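Lipopolysaccharide biosynthesis protein wbpB (PDB 3O9Z) probably acts as an NAD-dependent dehydrogenase in the biosynthesis of 2,3-diacetamido-2,3-dideoxy-D-mannuronic acid, a lipopolysaccharide sugar, and binds 2-oxoglutarate beside its cofactor. Local coordinates at residues L130-H135 with G185-D190; P136-L141 with V256-G261; L156-G161 with T245-A250. One frame throughout, in Å; residues are numbered along the deposited sequence.

In the fold
The three contacts illustrate how chemistry follows position in a two-domain dehydrogenase. Interaction 1 lies nearest the middle of the chain and is wholly buried; its key bonds are polar, a salt bridge and two bound ligands, set among leucine methyls. Interactions 2 and 3 lie farther out, at about 17 and 16 Å from the chain's centre to their own, and both reach the same sheet. There interaction 3 pairs two strands by backbone hydrogen bonds, while interaction 2 lays a helix against the chain's own edge strand by apolar contacts alone, with Ser137 and Val256 partly exposed. Helix 186-196 supplies one side of interaction 1 and packs against residues of the other two; 2-oxoglutarate is held from interactions 1 and 3.

Interaction 1. Residues L130-H135 with G185-D190; sequences LQLRVH and GIHFFD. With NAD (nicotinamide-adenine-dinucleotide), chain E; AKG (2-oxoglutaric acid), chain F.
Arg133 meets Asp190 side-on, its chain crossing that of the aspartate at about a right angle while the two flat groups stay within 26° of each other. Arg133 NE lies 2.8 Å from Asp190 OD2 in an almost straight bond using the syn lone pair, and Arg133 NH2 lies 2.8 Å from Asp190 OD1, on the syn side but out of the carboxylate plane. Leu130 comes tip to tip with the same carboxylate, its CD1 3.5 Å from Asp190 OD1, so a buried charge pair is flanked by methyl groups. An alanine in place of Arg133 would probably leave the Asp190 carboxylate without its charged mate beside the methyls of Leu130. The contact joins the short 3-10 turn between strand 126-128 and helix 136-146 to the start of helix 186-196, in the cleft where the Rossmann domain of this Gfo/Idh/MocA-type enzyme faces its C-terminal alpha/beta domain. Here Gln131 and His187 present their polar ends to the ligands with amide and ring planes 86° apart, the amide NE2 lying at the ring edge, 3.4 Å from CE1. The Gln131 chain is bent at chi2 (-103°), and its amide pairs with the nicotinamide carboxamide: OE1 accepts from NAD N7N at 2.9 Å, and NE2 donates to NAD O7N at 3.0 Å. His187 is held at both ring nitrogens. His187 NE2 donates to the keto oxygen O5 of 2-oxoglutarate at 2.8 Å, and ND1 bonds to a water that accepts from the backbone N of Leu132, whose CD1 packs on the His187 backbone oxygen.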
loop_
_atom_site.group_PDB
_atom_site.type_symbol
_atom_site.label_atom_id
_atom_site.label_comp_id
_atom_site.label_asym_id
_atom_site.label_seq_id
_atom_site.Cartn_x
_atom_site.Cartn_y
_atom_site.Cartn_z
ATOM N N LEU A 130 -4.005 11.887 -26.537
ATOM C CA LEU A 130 -4.750 13.146 -26.491
ATOM C C LEU A 130 -5.976 12.936 -27.365
ATOM O O LEU A 130 -5.984 13.279 -28.548
ATOM C CB LEU A 130 -3.903 14.312 -27.041
ATOM C CG LEU A 130 -2.806 14.716 -26.060
ATOM C CD1 LEU A 130 -1.616 15.425 -26.749
ATOM C CD2 LEU A 130 -3.347 15.480 -24.871
ATOM N N GLN A 131 -7.016 12.283 -26.855
ATOM C CA GLN A 131 -8.082 11.880 -27.761
ATOM C C GLN A 131 -8.877 13.023 -28.342
ATOM O O GLN A 131 -9.592 12.793 -29.304
ATOM C CB GLN A 131 -8.994 10.845 -27.085
ATOM C CG GLN A 131 -9.963 11.396 -26.063
ATOM C CD GLN A 131 -9.561 11.156 -24.616
ATOM O OE1 GLN A 131 -10.438 10.905 -23.767
ATOM N NE2 GLN A 131 -8.269 11.148 -24.325
ATOM N N LEU A 132 -8.829 14.218 -27.753
ATOM C CA LEU A 132 -9.551 15.310 -28.419
ATOM C C LEU A 132 -9.023 15.586 -29.827
ATOM O O LEU A 132 -9.767 16.063 -30.701
ATOM C CB LEU A 132 -9.546 16.576 -27.558
ATOM C CG LEU A 132 -10.329 16.497 -26.249
ATOM C CD1 LEU A 132 -10.363 17.886 -25.604
ATOM C CD2 LEU A 132 -11.710 15.992 -26.528
ATOM N N ARG A 133 -7.750 15.276 -30.069
ATOM C CA ARG A 133 -7.191 15.517 -31.410
ATOM C C ARG A 133 -7.706 14.539 -32.462
ATOM O O ARG A 133 -7.453 14.730 -33.661
ATOM C CB ARG A 133 -5.663 15.507 -31.394
ATOM C CG ARG A 133 -5.065 16.573 -30.513
ATOM C CD ARG A 133 -3.570 16.637 -30.729
ATOM N NE ARG A 133 -2.892 17.605 -29.889
ATOM C CZ ARG A 133 -1.785 18.231 -30.258
ATOM N NH1 ARG A 133 -1.259 18.005 -31.461
ATOM N NH2 ARG A 133 -1.185 19.069 -29.427
ATOM N N VAL A 134 -8.410 13.491 -32.039
ATOM C CA VAL A 134 -9.089 12.617 -32.992
ATOM C C VAL A 134 -10.613 12.694 -32.889
ATOM O O VAL A 134 -11.355 11.925 -33.508
ATOM C CB VAL A 134 -8.553 11.149 -32.899
ATOM C CG1 VAL A 134 -7.045 11.162 -33.117
ATOM C CG2 VAL A 134 -8.889 10.526 -31.524
ATOM N N HIS A 135 -11.115 13.622 -32.077
ATOM C CA HIS A 135 -12.558 13.773 -31.992
ATOM C C HIS A 135 -13.120 14.360 -33.274
ATOM O O HIS A 135 -12.683 15.423 -33.683
ATOM C CB HIS A 135 -12.895 14.697 -30.819
ATOM C CG HIS A 135 -14.346 14.682 -30.446
ATOM N ND1 HIS A 135 -15.343 15.105 -31.296
ATOM C CD2 HIS A 135 -14.973 14.256 -29.322
ATOM C CE1 HIS A 135 -16.518 14.977 -30.699
ATOM N NE2 HIS A 135 -16.319 14.461 -29.502
ATOM N N GLY A 185 -7.411 19.651 -16.868
ATOM C CA GLY A 185 -7.293 20.742 -17.859
ATOM C C GLY A 185 -6.383 20.482 -19.027
ATOM O O GLY A 185 -6.590 21.092 -20.089
ATOM N N ILE A 186 -5.460 19.523 -18.917
ATOM C CA ILE A 186 -4.532 19.345 -20.043
ATOM C C ILE A 186 -5.265 19.064 -21.341
ATOM O O ILE A 186 -4.798 19.435 -22.430
ATOM C CB ILE A 186 -3.510 18.243 -19.728
ATOM C CG1 ILE A 186 -2.359 18.299 -20.755
ATOM C CG2 ILE A 186 -4.134 16.829 -19.673
ATOM C CD1 ILE A 186 -1.409 19.413 -20.439
ATOM N N HIS A 187 -6.413 18.388 -21.288
ATOM C CA HIS A 187 -7.190 18.107 -22.477
ATOM C C HIS A 187 -7.481 19.394 -23.225
ATOM O O HIS A 187 -7.295 19.435 -24.444
ATOM C CB HIS A 187 -8.514 17.434 -22.101
ATOM C CG HIS A 187 -8.413 15.967 -21.828
ATOM N ND1 HIS A 187 -8.120 15.036 -22.804
ATOM C CD2 HIS A 187 -8.621 15.273 -20.683
ATOM C CE1 HIS A 187 -8.150 13.826 -22.270
ATOM N NE2 HIS A 187 -8.423 13.944 -20.982
ATOM N N PHE A 188 -8.019 20.371 -22.523
ATOM C CA PHE A 188 -8.392 21.585 -23.240
ATOM C C PHE A 188 -7.216 22.525 -23.482
ATOM O O PHE A 188 -7.254 23.216 -24.518
ATOM C CB PHE A 188 -9.644 22.276 -22.663
ATOM C CG PHE A 188 -9.428 23.043 -21.389
ATOM C CD1 PHE A 188 -9.823 22.510 -20.182
ATOM C CD2 PHE A 188 -8.887 24.327 -21.417
ATOM C CE1 PHE A 188 -9.639 23.197 -19.011
ATOM C CE2 PHE A 188 -8.704 25.016 -20.242
ATOM C CZ PHE A 188 -9.079 24.433 -19.047
ATOM N N PHE A 189 -6.216 22.587 -22.596
ATOM C CA PHE A 189 -5.026 23.395 -22.910
ATOM C C PHE A 189 -4.422 22.839 -24.201
ATOM O O PHE A 189 -3.969 23.602 -25.080
ATOM C CB PHE A 189 -4.045 23.545 -21.742
ATOM C CG PHE A 189 -4.617 24.345 -20.613
ATOM C CD1 PHE A 189 -4.956 25.684 -20.776
ATOM C CD2 PHE A 189 -4.823 23.761 -19.379
ATOM C CE1 PHE A 189 -5.508 26.393 -19.728
ATOM C CE2 PHE A 189 -5.331 24.489 -18.330
ATOM C CZ PHE A 189 -5.722 25.789 -18.504
ATOM N N ASP A 190 -4.378 21.514 -24.325
ATOM C CA ASP A 190 -3.846 20.908 -25.526
ATOM C C ASP A 190 -4.709 21.152 -26.759
ATOM O O ASP A 190 -4.177 21.460 -27.846
ATOM C CB ASP A 190 -3.583 19.418 -25.286
ATOM C CG ASP A 190 -2.965 18.779 -26.494
ATOM O OD1 ASP A 190 -1.725 18.927 -26.633
ATOM O OD2 ASP A 190 -3.754 18.239 -27.296
HETATM P PA NAD E . -6.497 5.141 -11.247
HETATM O O1A NAD E . -7.823 4.515 -11.466
HETATM O O2A NAD E . -6.092 5.755 -9.898
HETATM O O5B NAD E . -5.526 3.962 -11.648
HETATM C C5B NAD E . -4.165 4.233 -11.460
HETATM C C4B NAD E . -3.405 2.885 -11.453
HETATM O O4B NAD E . -1.970 3.101 -11.453
HETATM C C3B NAD E . -3.710 2.154 -10.116
HETATM O O3B NAD E . -4.230 0.829 -10.348
HETATM C C2B NAD E . -2.376 2.168 -9.350
HETATM O O2B NAD E . -2.161 1.038 -8.493
HETATM C C1B NAD E . -1.423 2.104 -10.580
HETATM N N9A NAD E . -0.046 2.509 -10.192
HETATM C C8A NAD E . 0.480 3.224 -9.160
HETATM N N7A NAD E . 1.808 3.261 -9.239
HETATM C C5A NAD E . 2.180 2.477 -10.302
HETATM C C6A NAD E . 3.439 2.088 -10.897
HETATM N N6A NAD E . 4.620 2.487 -10.330
HETATM N N1A NAD E . 3.291 1.323 -11.972
HETATM C C2A NAD E . 2.197 0.881 -12.577
HETATM N N3A NAD E . 1.002 1.210 -12.020
HETATM C C4A NAD E . 1.023 2.006 -10.945
HETATM O O3 NAD E . -6.289 6.284 -12.348
HETATM P PN NAD E . -6.780 6.413 -13.826
HETATM O O1N NAD E . -8.022 7.303 -13.852
HETATM O O2N NAD E . -6.841 5.059 -14.477
HETATM O O5D NAD E . -5.679 7.366 -14.483
HETATM C C5D NAD E . -4.568 6.669 -14.986
HETATM C C4D NAD E . -3.887 7.624 -15.982
HETATM O O4D NAD E . -4.801 7.726 -17.097
HETATM C C3D NAD E . -3.603 9.046 -15.476
HETATM O O3D NAD E . -2.415 9.501 -16.199
HETATM C C2D NAD E . -4.810 9.814 -16.039
HETATM O O2D NAD E . -4.513 11.178 -16.292
HETATM C C1D NAD E . -5.192 9.090 -17.336
HETATM N N1N NAD E . -6.608 9.221 -17.676
HETATM C C2N NAD E . -6.949 9.573 -18.898
HETATM C C3N NAD E . -8.248 9.711 -19.341
HETATM C C7N NAD E . -8.429 10.186 -20.725
HETATM O O7N NAD E . -7.544 10.038 -21.595
HETATM N N7N NAD E . -9.645 10.650 -20.986
HETATM C C4N NAD E . -9.268 9.429 -18.422
HETATM C C5N NAD E . -8.876 8.973 -17.162
HETATM C C6N NAD E . -7.541 8.850 -16.786
HETATM C C1 AKG F . -9.290 12.193 -16.338
HETATM O O1 AKG F . -10.220 11.961 -15.522
HETATM O O2 AKG F . -8.102 12.062 -16.024
HETATM C C2 AKG F . -9.537 12.516 -17.727
HETATM O O5 AKG F . -8.577 12.718 -18.466
HETATM C C3 AKG F . -10.945 12.631 -18.248
HETATM C C4 AKG F . -11.346 14.104 -18.182
HETATM C C5 AKG F . -12.805 14.352 -18.509
HETATM O O3 AKG F . -13.679 13.638 -17.982
HETATM O O4 AKG F . -13.102 15.254 -19.296
HETATM O O HOH W 1 -7.109 15.139 -25.567
#

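Interaction 2. Residues P136-L141 with V256-G261; sequences PSLLAL and VEFSEG
Phe258 and Leu138 are brought together by their first torsions. In Phe258, CG stands between the backbone N and the carbonyl carbon (chi1 51°), and in Leu138, CG is anti to the carbonyl carbon (chi1 -59°). The leucine then sets CD1 over one face of the ring, 3.9 Å above its plane and displaced toward the rim, in a CH-pi contact. The atom touched most closely is CG of Phe258, 3.9 Å from Leu138 CD1. Leu138 CD2, the other branch, reaches the rim atom CD1 of Phe258 at 4.0 Å and also Val256, two residues earlier, lying 4.0 Å from its CG1. One methyl thus meets the ring, the other both ring and valine. This is a helix lying against the end of an edge strand: helix 136-146 rests on strand 254-257, within this chain an outermost strand of the six-stranded sheet of the C-terminal domain, and on the loop that leaves it. Val256 serves two turns of that helix with its two methyls. Val256 CG1 is approached by CB of Ser137 at 4.1 Å, and Val256 CG2 by CD2 of Leu141 at a looser 4.4 Å. No hydrogen bond crosses between the two segments, whose mutual hold is apolar throughout. Ser137 lies at the outer margin; Val256 is partly exposed yet central to the contact, while Leu138, Leu141 and Phe258 are buried. Behind them Leu191 of helix 186-196 touches both Leu138 and Phe258, and Phe258 further borders on Arg247, which binds 2-oxoglutarate.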
loop_
_atom_site.group_PDB
_atom_site.type_symbol
_atom_site.label_atom_id
_atom_site.label_comp_id
_atom_site.label_asym_id
_atom_site.label_seq_id
_atom_site.Cartn_x
_atom_site.Cartn_y
_atom_site.Cartn_z
ATOM N N PRO A 136 -14.048 13.665 -33.947
ATOM C CA PRO A 136 -14.491 14.141 -35.254
ATOM C C PRO A 136 -15.042 15.569 -35.278
ATOM O O PRO A 136 -14.843 16.266 -36.275
ATOM C CB PRO A 136 -15.594 13.141 -35.638
ATOM C CG PRO A 136 -15.190 11.895 -34.924
ATOM C CD PRO A 136 -14.653 12.364 -33.598
ATOM N N SER A 137 -15.704 16.017 -34.207
ATOM C CA SER A 137 -16.264 17.369 -34.208
ATOM C C SER A 137 -15.161 18.414 -34.120
ATOM O O SER A 137 -15.282 19.534 -34.626
ATOM C CB SER A 137 -17.188 17.558 -33.002
ATOM O OG SER A 137 -18.388 16.835 -33.184
ATOM N N LEU A 138 -14.102 18.043 -33.416
ATOM C CA LEU A 138 -13.002 18.968 -33.211
ATOM C C LEU A 138 -12.037 18.968 -34.406
ATOM O O LEU A 138 -11.497 20.011 -34.773
ATOM C CB LEU A 138 -12.296 18.663 -31.871
ATOM C CG LEU A 138 -13.245 18.778 -30.663
ATOM C CD1 LEU A 138 -12.444 18.396 -29.434
ATOM C CD2 LEU A 138 -13.724 20.249 -30.580
ATOM N N LEU A 139 -11.864 17.824 -35.068
ATOM C CA LEU A 139 -11.180 17.821 -36.357
ATOM C C LEU A 139 -11.931 18.699 -37.361
ATOM O O LEU A 139 -11.296 19.416 -38.133
ATOM C CB LEU A 139 -11.032 16.400 -36.871
ATOM C CG LEU A 139 -9.943 15.521 -36.265
ATOM C CD1 LEU A 139 -10.235 14.039 -36.556
ATOM C CD2 LEU A 139 -8.580 15.932 -36.792
ATOM N N ALA A 140 -13.256 18.624 -37.364
ATOM C CA ALA A 140 -14.078 19.425 -38.283
ATOM C C ALA A 140 -13.902 20.923 -37.978
ATOM O O ALA A 140 -13.729 21.758 -38.884
ATOM C CB ALA A 140 -15.541 18.989 -38.195
ATOM N N LEU A 141 -13.950 21.268 -36.693
ATOM C CA LEU A 141 -13.702 22.640 -36.254
ATOM C C LEU A 141 -12.351 23.168 -36.712
ATOM O O LEU A 141 -12.247 24.315 -37.192
ATOM C CB LEU A 141 -13.830 22.723 -34.731
ATOM C CG LEU A 141 -13.507 24.067 -34.068
ATOM C CD1 LEU A 141 -14.373 25.185 -34.671
ATOM C CD2 LEU A 141 -13.812 23.936 -32.569
ATOM N N VAL A 256 -19.477 24.352 -30.027
ATOM C CA VAL A 256 -19.237 22.911 -30.226
ATOM C C VAL A 256 -19.161 22.211 -28.870
ATOM O O VAL A 256 -18.233 22.476 -28.104
ATOM C CB VAL A 256 -17.967 22.671 -31.070
ATOM C CG1 VAL A 256 -17.617 21.173 -31.196
ATOM C CG2 VAL A 256 -18.122 23.274 -32.480
ATOM N N GLU A 257 -20.140 21.354 -28.559
ATOM C CA GLU A 257 -20.104 20.565 -27.322
ATOM C C GLU A 257 -19.580 19.192 -27.712
ATOM O O GLU A 257 -20.167 18.558 -28.593
ATOM C CB GLU A 257 -21.479 20.468 -26.620
ATOM C CG GLU A 257 -21.434 20.204 -25.088
ATOM C CD GLU A 257 -20.985 18.806 -24.676
ATOM O OE1 GLU A 257 -20.704 18.589 -23.462
ATOM O OE2 GLU A 257 -20.924 17.921 -25.566
ATOM N N PHE A 258 -18.485 18.748 -27.096
ATOM C CA PHE A 258 -17.757 17.563 -27.575
ATOM C C PHE A 258 -17.701 16.387 -26.614
ATOM O O PHE A 258 -16.765 15.594 -26.653
ATOM C CB PHE A 258 -16.343 17.923 -28.049
ATOM C CG PHE A 258 -15.547 18.729 -27.063
ATOM C CD1 PHE A 258 -15.608 20.122 -27.086
ATOM C CD2 PHE A 258 -14.718 18.097 -26.140
ATOM C CE1 PHE A 258 -14.816 20.882 -26.222
ATOM C CE2 PHE A 258 -13.930 18.846 -25.257
ATOM C CZ PHE A 258 -13.988 20.245 -25.306
ATOM N N SER A 259 -18.697 16.255 -25.750
ATOM C CA SER A 259 -18.736 15.134 -24.821
ATOM C C SER A 259 -19.085 13.794 -25.470
ATOM O O SER A 259 -18.638 12.731 -25.025
ATOM C CB SER A 259 -19.743 15.439 -23.720
ATOM O OG SER A 259 -19.227 16.444 -22.843
ATOM N N GLU A 260 -19.849 13.857 -26.552
ATOM C CA GLU A 260 -20.332 12.612 -27.121
ATOM C C GLU A 260 -19.172 11.906 -27.793
ATOM O O GLU A 260 -18.439 12.505 -28.581
ATOM C CB GLU A 260 -21.463 12.912 -28.099
ATOM C CG GLU A 260 -22.756 13.239 -27.362
ATOM C CD GLU A 260 -23.842 13.787 -28.273
ATOM O OE1 GLU A 260 -25.020 13.422 -28.056
ATOM O OE2 GLU A 260 -23.525 14.584 -29.190
ATOM N N GLY A 261 -18.967 10.638 -27.431
ATOM C CA GLY A 261 -17.810 9.893 -27.914
ATOM C C GLY A 261 -16.483 10.184 -27.234
ATOM O O GLY A 261 -15.471 9.595 -27.600
#

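Interaction 3. Residues L156-G161 with T245-A250; sequences LTYVTG and TYRSIA. With AKG (2-oxoglutaric acid), chain F.
Tyr158 and Arg247 lie side by side on one face of two neighbouring antiparallel strands, 152-160 and 245-251, in the mixed sheet of the C-terminal domain characteristic of the Gfo/Idh/MocA family. Four backbone hydrogen bonds join the segments, two within each of the hydrogen-bonded pairs Thr157-Ser248 and Val159-Tyr246; Ser248 N lies 2.8 Å from Thr157 O. The face bearing Leu156, Tyr158, Arg247 and Ile249 is the tightly packed one, lying against helix 186-196. CD2 of Leu156 presses on CB of Ile249 at 3.7 Å, and CG of Arg247 sits over the centre of the Tyr158 ring, 4.0 Å above its plane, in a CH-pi contact. With CG anti to the carbonyl carbon (chi1 -57°), the arginine continues extended to NE, and its guanidinium stands 73° from the ring plane. The opposite face, where Val159 CB packs on Tyr246 CB, is the more hydrated one. Tyr246, itself partly exposed, turns its ring edge to CG2 of Thr157, its CD2 3.8 Å away. A water bridges the hydroxyls, donating to Ser248 OG and bonding with Thr157 OG1, while Glu255 takes up the hydroxyls of Tyr246 and Ser248 and His308 meets Thr157 OG1. At the Thr160 end of the packed face, Tyr158, Thr160 and Arg247 grip one carboxylate of 2-oxoglutarate, whose charge the guanidinium probably compensates. Thr160 OG1 donates to O3 of 2-oxoglutarate at 2.9 Å, and Arg247 NH2 to the same O3 at 3.0 Å. O4 of 2-oxoglutarate accepts from Arg247 NE at 2.9 Å and, closer still, from Tyr158 OH at 2.6 Å.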
loop_
_atom_site.group_PDB
_atom_site.type_symbol
_atom_site.label_atom_id
_atom_site.label_comp_id
_atom_site.label_asym_id
_atom_site.label_seq_id
_atom_site.Cartn_x
_atom_site.Cartn_y
_atom_site.Cartn_z
ATOM N N LEU A 156 -14.132 28.689 -23.493
ATOM C CA LEU A 156 -13.946 27.237 -23.291
ATOM C C LEU A 156 -14.500 26.950 -21.912
ATOM O O LEU A 156 -14.094 27.572 -20.919
ATOM C CB LEU A 156 -12.434 26.938 -23.234
ATOM C CG LEU A 156 -11.999 25.486 -23.369
ATOM C CD1 LEU A 156 -12.408 24.631 -22.179
ATOM C CD2 LEU A 156 -12.438 24.866 -24.717
ATOM N N THR A 157 -15.479 26.040 -21.843
ATOM C CA THR A 157 -16.076 25.651 -20.570
ATOM C C THR A 157 -15.980 24.143 -20.438
ATOM O O THR A 157 -16.314 23.406 -21.374
ATOM C CB THR A 157 -17.569 26.030 -20.578
ATOM O OG1 THR A 157 -17.681 27.424 -20.888
ATOM C CG2 THR A 157 -18.184 25.813 -19.184
ATOM N N TYR A 158 -15.389 23.684 -19.338
ATOM C CA TYR A 158 -15.016 22.274 -19.220
ATOM C C TYR A 158 -15.415 21.814 -17.827
ATOM O O TYR A 158 -14.704 22.078 -16.842
ATOM C CB TYR A 158 -13.492 22.125 -19.448
ATOM C CG TYR A 158 -13.078 20.730 -19.841
ATOM C CD1 TYR A 158 -12.986 19.700 -18.898
ATOM C CD2 TYR A 158 -12.844 20.425 -21.176
ATOM C CE1 TYR A 158 -12.583 18.414 -19.296
ATOM C CE2 TYR A 158 -12.486 19.151 -21.588
ATOM C CZ TYR A 158 -12.346 18.156 -20.651
ATOM O OH TYR A 158 -11.989 16.873 -21.026
ATOM N N VAL A 159 -16.539 21.121 -17.728
ATOM C CA VAL A 159 -17.075 20.698 -16.438
ATOM C C VAL A 159 -17.223 19.190 -16.536
ATOM O O VAL A 159 -17.834 18.659 -17.465
ATOM C CB VAL A 159 -18.467 21.303 -16.165
ATOM C CG1 VAL A 159 -18.924 20.838 -14.804
ATOM C CG2 VAL A 159 -18.428 22.832 -16.181
ATOM N N THR A 160 -16.584 18.454 -15.637
ATOM C CA THR A 160 -16.697 17.004 -15.670
ATOM C C THR A 160 -16.782 16.486 -14.232
ATOM O O THR A 160 -15.817 16.574 -13.462
ATOM C CB THR A 160 -15.568 16.374 -16.513
ATOM O OG1 THR A 160 -15.757 14.945 -16.523
ATOM C CG2 THR A 160 -14.196 16.701 -15.930
ATOM N N GLY A 161 -17.978 16.076 -13.801
ATOM C CA GLY A 161 -18.182 15.858 -12.371
ATOM C C GLY A 161 -17.357 14.696 -11.847
ATOM O O GLY A 161 -17.151 13.694 -12.535
ATOM N N THR A 245 -21.619 16.373 -17.096
ATOM C CA THR A 245 -20.522 16.883 -17.895
ATOM C C THR A 245 -21.042 17.934 -18.869
ATOM O O THR A 245 -22.187 17.887 -19.365
ATOM C CB THR A 245 -19.795 15.808 -18.704
ATOM O OG1 THR A 245 -20.653 15.337 -19.747
ATOM C CG2 THR A 245 -19.352 14.629 -17.793
ATOM N N TYR A 246 -20.142 18.850 -19.189
ATOM C CA TYR A 246 -20.387 19.887 -20.176
ATOM C C TYR A 246 -19.020 20.331 -20.673
ATOM O O TYR A 246 -18.268 20.967 -19.936
ATOM C CB TYR A 246 -21.163 21.052 -19.559
ATOM C CG TYR A 246 -21.411 22.186 -20.538
ATOM C CD1 TYR A 246 -22.211 21.977 -21.661
ATOM C CD2 TYR A 246 -20.843 23.438 -20.353
ATOM C CE1 TYR A 246 -22.425 22.998 -22.581
ATOM C CE2 TYR A 246 -21.074 24.480 -21.258
ATOM C CZ TYR A 246 -21.866 24.240 -22.364
ATOM O OH TYR A 246 -22.066 25.265 -23.265
ATOM N N ARG A 247 -18.706 19.984 -21.918
ATOM C CA ARG A 247 -17.405 20.258 -22.513
ATOM C C ARG A 247 -17.611 21.004 -23.805
ATOM O O ARG A 247 -18.067 20.421 -24.799
ATOM C CB ARG A 247 -16.586 18.982 -22.749
ATOM C CG ARG A 247 -16.335 18.120 -21.505
ATOM C CD ARG A 247 -15.573 16.858 -21.958
ATOM N NE ARG A 247 -15.433 15.842 -20.917
ATOM C CZ ARG A 247 -16.244 14.797 -20.772
ATOM N NH1 ARG A 247 -17.341 14.706 -21.535
ATOM N NH2 ARG A 247 -15.979 13.864 -19.860
ATOM N N SER A 248 -17.347 22.307 -23.762
ATOM C CA SER A 248 -17.826 23.218 -24.805
ATOM C C SER A 248 -16.695 24.137 -25.251
ATOM O O SER A 248 -15.978 24.720 -24.425
ATOM C CB SER A 248 -18.967 24.084 -24.257
ATOM O OG SER A 248 -19.164 25.238 -25.055
ATOM N N ILE A 249 -16.519 24.258 -26.564
ATOM C CA ILE A 249 -15.680 25.320 -27.137
ATOM C C ILE A 249 -16.565 26.209 -27.999
ATOM O O ILE A 249 -17.225 25.747 -28.956
ATOM C CB ILE A 249 -14.426 24.800 -27.853
ATOM C CG1 ILE A 249 -13.586 25.982 -28.360
ATOM C CG2 ILE A 249 -14.772 23.839 -28.994
ATOM C CD1 ILE A 249 -12.188 25.562 -28.819
ATOM N N ALA A 250 -16.624 27.494 -27.656
ATOM C CA ALA A 250 -17.455 28.447 -28.424
ATOM C C ALA A 250 -16.548 29.444 -29.125
ATOM O O ALA A 250 -15.799 30.175 -28.472
ATOM C CB ALA A 250 -18.454 29.168 -27.510
HETATM C C1 AKG F . -9.290 12.193 -16.338
HETATM O O1 AKG F . -10.220 11.961 -15.522
HETATM O O2 AKG F . -8.102 12.062 -16.024
HETATM C C2 AKG F . -9.537 12.516 -17.727
HETATM O O5 AKG F . -8.577 12.718 -18.466
HETATM C C3 AKG F . -10.945 12.631 -18.248
HETATM C C4 AKG F . -11.346 14.104 -18.182
HETATM C C5 AKG F . -12.805 14.352 -18.509
HETATM O O3 AKG F . -13.679 13.638 -17.982
HETATM O O4 AKG F . -13.102 15.254 -19.296
HETATM O O HOH W 2 -17.974 27.439 -23.895
#